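Side-chain contacts in proteasome accessory factor B/C (PafBC) (Paenarthrobacter aurescens, PDB 6SJ9), which acts as a transcriptional regulator of the bacterial DNA damage response, probably binding DNA through its winged helix-turn-helix regions: residues 295-300 and 655-660; 327-332 and 587-592; 353-358 and 372-377. All coordinates share one frame; numbering follows the deposited sequence.

Interaction 1: residues 295-300 and 655-660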
loop_
_atom_site.group_PDB
_atom_site.type_symbol
_atom_site.label_atom_id
_atom_site.label_comp_id
_atom_site.label_asym_id
_atom_site.label_seq_id
_atom_site.Cartn_x
_atom_site.Cartn_y
_atom_site.Cartn_z
ATOM N N TYR A 295 3.246 -8.678 -15.997
ATOM C CA TYR A 295 2.836 -10.071 -16.100
ATOM C C TYR A 295 3.658 -10.861 -17.138
ATOM O O TYR A 295 3.515 -12.090 -17.221
ATOM C CB TYR A 295 1.346 -10.161 -16.449
ATOM C CG TYR A 295 0.393 -9.549 -15.444
ATOM C CD1 TYR A 295 0.673 -9.544 -14.084
ATOM C CD2 TYR A 295 -0.780 -8.932 -15.875
ATOM C CE1 TYR A 295 -0.217 -8.962 -13.165
ATOM C CE2 TYR A 295 -1.678 -8.357 -14.982
ATOM C CZ TYR A 295 -1.395 -8.366 -13.631
ATOM O OH TYR A 295 -2.299 -7.757 -12.772
ATOM N N GLY A 296 4.527 -10.195 -17.907
ATOM C CA GLY A 296 5.408 -10.863 -18.853
ATOM C C GLY A 296 4.769 -11.826 -19.852
ATOM O O GLY A 296 3.886 -11.464 -20.643
ATOM N N PRO A 297 5.271 -13.068 -19.891
ATOM C CA PRO A 297 4.722 -14.043 -20.845
ATOM C C PRO A 297 3.344 -14.565 -20.467
ATOM O O PRO A 297 2.722 -15.214 -21.296
ATOM C CB PRO A 297 5.758 -15.170 -20.826
ATOM C CG PRO A 297 6.253 -15.132 -19.408
ATOM C CD PRO A 297 6.300 -13.673 -19.020
ATOM N N HIS A 298 2.824 -14.271 -19.275
ATOM C CA HIS A 298 1.490 -14.745 -18.922
ATOM C C HIS A 298 0.370 -14.044 -19.680
ATOM O O HIS A 298 -0.783 -14.447 -19.548
ATOM C CB HIS A 298 1.255 -14.580 -17.429
ATOM C CG HIS A 298 2.153 -15.416 -16.580
ATOM N ND1 HIS A 298 2.702 -16.607 -17.021
ATOM C CD2 HIS A 298 2.615 -15.228 -15.318
ATOM C CE1 HIS A 298 3.457 -17.118 -16.061
ATOM N NE2 HIS A 298 3.417 -16.302 -15.016
ATOM N N VAL A 299 0.667 -13.032 -20.481
ATOM C CA VAL A 299 -0.367 -12.275 -21.174
ATOM C C VAL A 299 0.186 -11.815 -22.509
ATOM O O VAL A 299 1.376 -11.506 -22.641
ATOM C CB VAL A 299 -0.879 -11.079 -20.313
ATOM C CG1 VAL A 299 0.259 -10.078 -19.950
ATOM C CG2 VAL A 299 -2.020 -10.346 -21.018
ATOM N N LYS A 300 -0.691 -11.789 -23.497
ATOM C CA LYS A 300 -0.453 -11.141 -24.771
ATOM C C LYS A 300 -1.611 -10.199 -25.043
ATOM O O LYS A 300 -2.772 -10.589 -24.890
ATOM C CB LYS A 300 -0.345 -12.159 -25.931
ATOM C CG LYS A 300 -0.188 -11.498 -27.289
ATOM C CD LYS A 300 -0.306 -12.543 -28.406
ATOM C CE LYS A 300 0.012 -11.991 -29.788
ATOM N NZ LYS A 300 -0.269 -13.021 -30.875
ATOM N N ILE A 655 11.633 -11.729 -19.711
ATOM C CA ILE A 655 11.413 -10.664 -20.696
ATOM C C ILE A 655 11.430 -11.236 -22.116
ATOM O O ILE A 655 10.566 -10.918 -22.947
ATOM C CB ILE A 655 12.472 -9.554 -20.538
ATOM C CG1 ILE A 655 12.342 -8.844 -19.182
ATOM C CG2 ILE A 655 12.361 -8.553 -21.681
ATOM C CD1 ILE A 655 13.547 -8.011 -18.792
ATOM N N ASP A 656 12.436 -12.065 -22.431
ATOM C CA ASP A 656 12.508 -12.625 -23.781
ATOM C C ASP A 656 11.287 -13.472 -24.083
ATOM O O ASP A 656 10.680 -13.341 -25.151
ATOM C CB ASP A 656 13.791 -13.439 -23.983
ATOM C CG ASP A 656 15.026 -12.564 -24.086
ATOM O OD1 ASP A 656 14.852 -11.322 -24.166
ATOM O OD2 ASP A 656 16.156 -13.117 -24.087
ATOM N N ALA A 657 10.892 -14.330 -23.141
ATOM C CA ALA A 657 9.681 -15.117 -23.355
ATOM C C ALA A 657 8.465 -14.204 -23.587
ATOM O O ALA A 657 7.628 -14.471 -24.457
ATOM C CB ALA A 657 9.467 -16.044 -22.151
ATOM N N ALA A 658 8.377 -13.097 -22.844
ATOM C CA ALA A 658 7.309 -12.128 -23.069
ATOM C C ALA A 658 7.389 -11.515 -24.463
ATOM O O ALA A 658 6.365 -11.336 -25.131
ATOM C CB ALA A 658 7.371 -11.038 -21.994
ATOM N N LEU A 659 8.597 -11.180 -24.921
ATOM C CA LEU A 659 8.734 -10.491 -26.198
ATOM C C LEU A 659 8.431 -11.412 -27.375
ATOM O O LEU A 659 7.816 -10.988 -28.362
ATOM C CB LEU A 659 10.137 -9.918 -26.337
ATOM C CG LEU A 659 10.393 -8.587 -25.651
ATOM C CD1 LEU A 659 11.890 -8.315 -25.618
ATOM C CD2 LEU A 659 9.682 -7.492 -26.413
ATOM N N VAL A 660 8.858 -12.672 -27.298
ATOM C CA VAL A 660 8.656 -13.587 -28.413
ATOM C C VAL A 660 7.191 -13.816 -28.723
ATOM O O VAL A 660 6.887 -14.374 -29.769
ATOM C CB VAL A 660 9.335 -14.950 -28.158
ATOM C CG1 VAL A 660 10.830 -14.777 -27.906
ATOM C CG2 VAL A 660 8.663 -15.677 -27.007
#
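P297 and A658 meet almost backbone to backbone: their CA atoms are 3.9 Å apart, a spacing allowed by the small alanine side chains. The A658 methyl, CB, sits against the peptide joining G296 to P297, 3.5 Å from G296 C and 3.6 Å from P297 N. P297 CD touches the same methyl, 4.1 Å from A658 CB, while P297 CB meets A657 CB at 4.0 Å. The contact is purely van der Waals, for no hydrogen bond links the two segments.

G296 has a positive phi of 52° just after the helix 285-294, and a side chain on it would collide with P297 CD, two reasons for a glycine at this bend. Next to the contact, Q661 NE2 bonds both V299 O and A658 O, tying strand to helix end, and L315 of the helix 305-323 also touches A658. The strand entered at V299 is an outer strand of a four-stranded antiparallel sheet of order 2-3-1-4, with helices 257-261 and 285-294 between strands, so the last helix of one WCX domain packs on the turn between the second helix and fourth strand of the other's ferredoxin-like fold.

Interaction 2: residues 327-332 and 587-592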
loop_
_atom_site.group_PDB
_atom_site.type_symbol
_atom_site.label_atom_id
_atom_site.label_comp_id
_atom_site.label_asym_id
_atom_site.label_seq_id
_atom_site.Cartn_x
_atom_site.Cartn_y
_atom_site.Cartn_z
ATOM N N PRO A 327 27.883 -1.129 -15.676
ATOM C CA PRO A 327 28.676 -0.117 -14.983
ATOM C C PRO A 327 29.543 -0.780 -13.929
ATOM O O PRO A 327 29.328 -1.958 -13.589
ATOM C CB PRO A 327 27.602 0.786 -14.350
ATOM C CG PRO A 327 26.539 -0.159 -14.015
ATOM C CD PRO A 327 26.499 -1.149 -15.171
ATOM N N PRO A 328 30.555 -0.082 -13.409
ATOM C CA PRO A 328 31.353 -0.674 -12.331
ATOM C C PRO A 328 30.562 -0.643 -11.035
ATOM O O PRO A 328 29.890 0.340 -10.707
ATOM C CB PRO A 328 32.596 0.225 -12.256
ATOM C CG PRO A 328 32.386 1.342 -13.271
ATOM C CD PRO A 328 30.942 1.317 -13.674
ATOM N N LEU A 329 30.682 -1.730 -10.282
ATOM C CA LEU A 329 29.956 -1.885 -9.034
ATOM C C LEU A 329 30.695 -1.202 -7.889
ATOM O O LEU A 329 31.099 -1.832 -6.916
ATOM C CB LEU A 329 29.838 -3.371 -8.766
ATOM C CG LEU A 329 28.776 -3.972 -9.651
ATOM C CD1 LEU A 329 28.931 -5.476 -9.685
ATOM C CD2 LEU A 329 27.459 -3.539 -9.095
ATOM N N GLU A 330 30.808 0.116 -7.981
ATOM C CA GLU A 330 31.558 0.900 -7.003
ATOM C C GLU A 330 30.579 1.657 -6.118
ATOM O O GLU A 330 29.891 2.565 -6.592
ATOM C CB GLU A 330 32.554 1.851 -7.673
ATOM C CG GLU A 330 33.835 1.179 -8.186
ATOM C CD GLU A 330 34.629 2.053 -9.156
ATOM O OE1 GLU A 330 34.426 1.930 -10.384
ATOM O OE2 GLU A 330 35.455 2.871 -8.692
ATOM N N PHE A 331 30.512 1.285 -4.842
ATOM C CA PHE A 331 29.619 2.058 -3.984
ATOM C C PHE A 331 30.443 3.018 -3.130
ATOM O O PHE A 331 31.547 2.658 -2.702
ATOM C CB PHE A 331 28.791 1.141 -3.074
ATOM C CG PHE A 331 27.716 0.364 -3.800
ATOM C CD1 PHE A 331 26.478 0.935 -4.053
ATOM C CD2 PHE A 331 27.940 -0.940 -4.218
ATOM C CE1 PHE A 331 25.490 0.235 -4.714
ATOM C CE2 PHE A 331 26.956 -1.642 -4.880
ATOM C CZ PHE A 331 25.727 -1.054 -5.126
ATOM N N PRO A 332 29.998 4.251 -2.864
ATOM C CA PRO A 332 30.760 5.131 -1.965
ATOM C C PRO A 332 30.701 4.625 -0.532
ATOM O O PRO A 332 29.942 3.717 -0.190
ATOM C CB PRO A 332 30.054 6.490 -2.098
ATOM C CG PRO A 332 29.224 6.390 -3.331
ATOM C CD PRO A 332 28.827 4.944 -3.425
ATOM N N LEU A 587 19.469 -10.606 -1.705
ATOM C CA LEU A 587 20.156 -9.346 -1.963
ATOM C C LEU A 587 20.457 -9.178 -3.453
ATOM O O LEU A 587 20.949 -10.103 -4.103
ATOM C CB LEU A 587 21.429 -9.306 -1.118
ATOM C CG LEU A 587 22.208 -7.997 -1.018
ATOM C CD1 LEU A 587 23.156 -7.808 -2.195
ATOM C CD2 LEU A 587 21.234 -6.805 -0.856
ATOM N N VAL A 588 20.061 -8.045 -4.022
ATOM C CA VAL A 588 20.137 -7.821 -5.462
ATOM C C VAL A 588 20.764 -6.455 -5.690
ATOM O O VAL A 588 20.527 -5.524 -4.920
ATOM C CB VAL A 588 18.753 -7.900 -6.134
ATOM C CG1 VAL A 588 18.858 -7.593 -7.594
ATOM C CG2 VAL A 588 18.115 -9.264 -5.904
ATOM N N CYS A 589 21.626 -6.353 -6.687
ATOM C CA CYS A 589 22.213 -5.088 -7.098
ATOM C C CYS A 589 21.563 -4.675 -8.411
ATOM O O CYS A 589 21.552 -5.459 -9.362
ATOM C CB CYS A 589 23.728 -5.226 -7.247
ATOM S SG CYS A 589 24.496 -3.685 -7.660
ATOM N N LEU A 590 20.968 -3.478 -8.438
ATOM C CA LEU A 590 20.207 -2.939 -9.561
ATOM C C LEU A 590 20.952 -1.764 -10.156
ATOM O O LEU A 590 21.666 -1.060 -9.441
ATOM C CB LEU A 590 18.809 -2.418 -9.124
ATOM C CG LEU A 590 17.843 -3.347 -8.427
ATOM C CD1 LEU A 590 16.557 -2.614 -7.984
ATOM C CD2 LEU A 590 17.532 -4.550 -9.278
ATOM N N GLU A 591 20.746 -1.520 -11.450
ATOM C CA GLU A 591 20.979 -0.205 -12.034
ATOM C C GLU A 591 19.624 0.426 -12.355
ATOM O O GLU A 591 18.753 -0.220 -12.936
ATOM C CB GLU A 591 21.827 -0.250 -13.298
ATOM C CG GLU A 591 22.025 1.151 -13.893
ATOM C CD GLU A 591 22.940 1.168 -15.106
ATOM O OE1 GLU A 591 23.451 0.095 -15.480
ATOM O OE2 GLU A 591 23.130 2.247 -15.699
ATOM N N LEU A 592 19.460 1.679 -11.959
ATOM C CA LEU A 592 18.268 2.475 -12.173
ATOM C C LEU A 592 18.591 3.639 -13.092
ATOM O O LEU A 592 19.641 4.271 -12.950
ATOM C CB LEU A 592 17.731 3.014 -10.829
ATOM C CG LEU A 592 17.426 1.965 -9.740
ATOM C CD1 LEU A 592 17.027 2.602 -8.441
ATOM C CD2 LEU A 592 16.346 0.979 -10.179
#
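The F331 ring meets the strand 587-592 at its edge: C589 SG lies near the ring plane, 80° off the normal, with 3.9 Å between SG and F331 CZ. Neither face receives an atom of the strand; beyond the two segments, L617, R607 and A609 of the neighbouring strands touch this side chain. The second flat group, the E591 carboxylate, brings OE1 up to the CD-CG side of the P327 ring, 3.3 Å from P327 CD and 3.4 Å from P327 CG, the two side chains crossing at a slant.

C589 SG is shared. Trans to its own backbone N (chi1 -177°), it reaches out from the sheet to touch L329 CD2 at 3.3 Å as well as the phenyl edge. That methyl-sulfur distance is short, and at 2.20 Å resolution it supports close packing rather than a precise value. L329 is the centre of an inverse gamma turn, and P327, L329 and F331 touch the strand in succession. C589 and E591 point to this loop, whereas L590 turns away to F631 of the helix 627-634; the loop and that helix therefore occupy opposite faces of the sheet.

No hydrogen bond crosses the contact. R640 gives E591 OE1 a long, weak ion pair, and the C-H groups of the proline ring probably add slight electrostatic attraction. Adhesion thus rests mainly on dispersion, with the sulfur facing the weakly positive hydrogen rim of the phenyl ring.

Interaction 3: residues 353-358 and 372-377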
loop_
_atom_site.group_PDB
_atom_site.type_symbol
_atom_site.label_atom_id
_atom_site.label_comp_id
_atom_site.label_asym_id
_atom_site.label_seq_id
_atom_site.Cartn_x
_atom_site.Cartn_y
_atom_site.Cartn_z
ATOM N N LEU A 353 -0.577 9.210 10.154
ATOM C CA LEU A 353 -1.971 9.323 10.552
ATOM C C LEU A 353 -2.314 10.759 10.950
ATOM O O LEU A 353 -3.416 11.237 10.676
ATOM C CB LEU A 353 -2.273 8.359 11.701
ATOM C CG LEU A 353 -2.292 6.890 11.289
ATOM C CD1 LEU A 353 -2.456 6.084 12.517
ATOM C CD2 LEU A 353 -3.442 6.622 10.305
ATOM N N GLN A 354 -1.383 11.449 11.624
ATOM C CA GLN A 354 -1.589 12.799 12.121
ATOM C C GLN A 354 -1.474 13.837 11.020
ATOM O O GLN A 354 -1.791 15.005 11.251
ATOM C CB GLN A 354 -0.577 13.104 13.235
ATOM C CG GLN A 354 -0.919 12.412 14.532
ATOM C CD GLN A 354 0.256 12.353 15.483
ATOM O OE1 GLN A 354 1.127 13.212 15.480
ATOM N NE2 GLN A 354 0.333 11.262 16.243
ATOM N N LEU A 355 -0.987 13.448 9.847
ATOM C CA LEU A 355 -1.053 14.351 8.712
ATOM C C LEU A 355 -2.484 14.447 8.185
ATOM O O LEU A 355 -2.861 15.481 7.623
ATOM C CB LEU A 355 -0.119 13.882 7.594
ATOM C CG LEU A 355 1.351 13.733 7.955
ATOM C CD1 LEU A 355 2.171 13.386 6.688
ATOM C CD2 LEU A 355 1.866 15.033 8.547
ATOM N N VAL A 356 -3.288 13.393 8.371
ATOM C CA VAL A 356 -4.616 13.360 7.745
ATOM C C VAL A 356 -5.458 14.583 8.123
ATOM O O VAL A 356 -5.995 15.238 7.213
ATOM C CB VAL A 356 -5.312 12.017 8.044
ATOM C CG1 VAL A 356 -6.760 11.998 7.478
ATOM C CG2 VAL A 356 -4.490 10.872 7.480
ATOM N N PRO A 357 -5.581 14.974 9.402
ATOM C CA PRO A 357 -6.415 16.170 9.720
ATOM C C PRO A 357 -5.936 17.452 9.039
ATOM O O PRO A 357 -6.770 18.309 8.718
ATOM C CB PRO A 357 -6.328 16.287 11.252
ATOM C CG PRO A 357 -6.098 14.875 11.713
ATOM C CD PRO A 357 -5.170 14.255 10.622
ATOM N N PHE A 358 -4.621 17.623 8.821
ATOM C CA PHE A 358 -4.138 18.780 8.059
ATOM C C PHE A 358 -4.578 18.712 6.610
ATOM O O PHE A 358 -5.064 19.702 6.058
ATOM C CB PHE A 358 -2.609 18.855 8.091
ATOM C CG PHE A 358 -2.061 19.146 9.430
ATOM C CD1 PHE A 358 -2.013 20.472 9.904
ATOM C CD2 PHE A 358 -1.631 18.115 10.243
ATOM C CE1 PHE A 358 -1.497 20.770 11.154
ATOM C CE2 PHE A 358 -1.136 18.390 11.489
ATOM C CZ PHE A 358 -1.074 19.720 11.967
ATOM N N ASP A 372 8.000 21.827 10.565
ATOM C CA ASP A 372 8.533 22.455 11.780
ATOM C C ASP A 372 7.804 21.962 13.017
ATOM O O ASP A 372 8.428 21.652 14.028
ATOM C CB ASP A 372 8.376 23.970 11.726
ATOM C CG ASP A 372 9.222 24.619 10.674
ATOM O OD1 ASP A 372 10.121 23.984 10.098
ATOM O OD2 ASP A 372 8.959 25.798 10.417
ATOM N N HIS A 373 6.476 21.890 12.940
ATOM C CA HIS A 373 5.672 21.416 14.054
ATOM C C HIS A 373 6.060 19.992 14.463
ATOM O O HIS A 373 6.115 19.674 15.656
ATOM C CB HIS A 373 4.199 21.486 13.665
ATOM C CG HIS A 373 3.295 20.798 14.638
ATOM N ND1 HIS A 373 2.957 21.342 15.861
ATOM C CD2 HIS A 373 2.680 19.594 14.576
ATOM C CE1 HIS A 373 2.163 20.505 16.503
ATOM N NE2 HIS A 373 1.979 19.437 15.744
ATOM N N PHE A 374 6.297 19.108 13.492
ATOM C CA PHE A 374 6.744 17.764 13.835
ATOM C C PHE A 374 8.258 17.661 14.072
ATOM O O PHE A 374 8.740 16.583 14.449
ATOM C CB PHE A 374 6.321 16.756 12.737
ATOM C CG PHE A 374 4.867 16.422 12.786
ATOM C CD1 PHE A 374 4.373 15.575 13.756
ATOM C CD2 PHE A 374 4.004 16.968 11.892
ATOM C CE1 PHE A 374 3.038 15.291 13.824
ATOM C CE2 PHE A 374 2.680 16.688 11.951
ATOM C CZ PHE A 374 2.187 15.845 12.930
ATOM N N GLY A 375 9.017 18.732 13.864
ATOM C CA GLY A 375 10.443 18.678 14.148
ATOM C C GLY A 375 11.246 17.911 13.137
ATOM O O GLY A 375 12.311 17.387 13.472
ATOM N N ILE A 376 10.768 17.827 11.895
ATOM C CA ILE A 376 11.477 17.138 10.834
ATOM C C ILE A 376 11.705 18.110 9.696
ATOM O O ILE A 376 11.115 19.186 9.635
ATOM C CB ILE A 376 10.706 15.893 10.335
ATOM C CG1 ILE A 376 9.301 16.303 9.852
ATOM C CG2 ILE A 376 10.646 14.862 11.469
ATOM C CD1 ILE A 376 8.467 15.214 9.174
ATOM N N SER A 377 12.588 17.715 8.791
ATOM C CA SER A 377 12.876 18.566 7.653
ATOM C C SER A 377 11.690 18.620 6.677
ATOM O O SER A 377 10.827 17.743 6.636
ATOM C CB SER A 377 14.142 18.087 6.935
ATOM O OG SER A 377 13.919 16.899 6.191
#
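F374 projects from the last turn of the helix 367-374 into a notch formed by Q354, L355 and F358 of the helix 346-360. Its chi1 of -75° sets CG beside the backbone N and opposite the carbonyl carbon, and the ring leads with its CE1, CZ and CE2 corner. Q354, extended beyond CG, brings OE1 to the ring edge near its plane, 3.3 Å from F374 CE1; the amide and ring planes are 28° apart. Closer to the backbone, Q354 CB touches F374 CZ at 3.9 Å.

Two apolar neighbours come in obliquely from opposite sides of the ring plane: L355 CD2 is 3.9 Å from F374 CE2, and F358 CE2 is 4.2 Å from the same F374 CE2. H373 adds a lid from within its own helix, its CD2 3.9 Å above the centre of the F374 ring. With an alanine at F374, L355 and F358 would probably lose their shared partner and a gap would open between the two helices. Around the notch L355 also packs on L381 and L385 of the helix 378-389, completing a three-helix arrangement consistent with a helix-turn-helix domain. Chemically, the amide oxygen faces the slightly positive C-H rim, which implies a weak polar attraction supplementing an essentially hydrophobic joint.

Interactions 1 and 2 both involve the second WCX domain but engage different parts of it: the C-terminal helix 645-659 in one, the sheet strand 586-592 in the other. Their centres are 26 Å apart and their nearest atoms about 11 Å, so they do not touch. The helix 305-323 relates them, meeting A658 with L315 before the chain runs on into 327-332. Interaction 3 belongs to the helix-turn-helix region, its centre 44 Å from that of interaction 1, across the chain's centre, and 34 Å from that of interaction 2. None of the three includes a potassium ligand; a PEG, probably from crystallisation, lies about 4 Å from the F358 side chain.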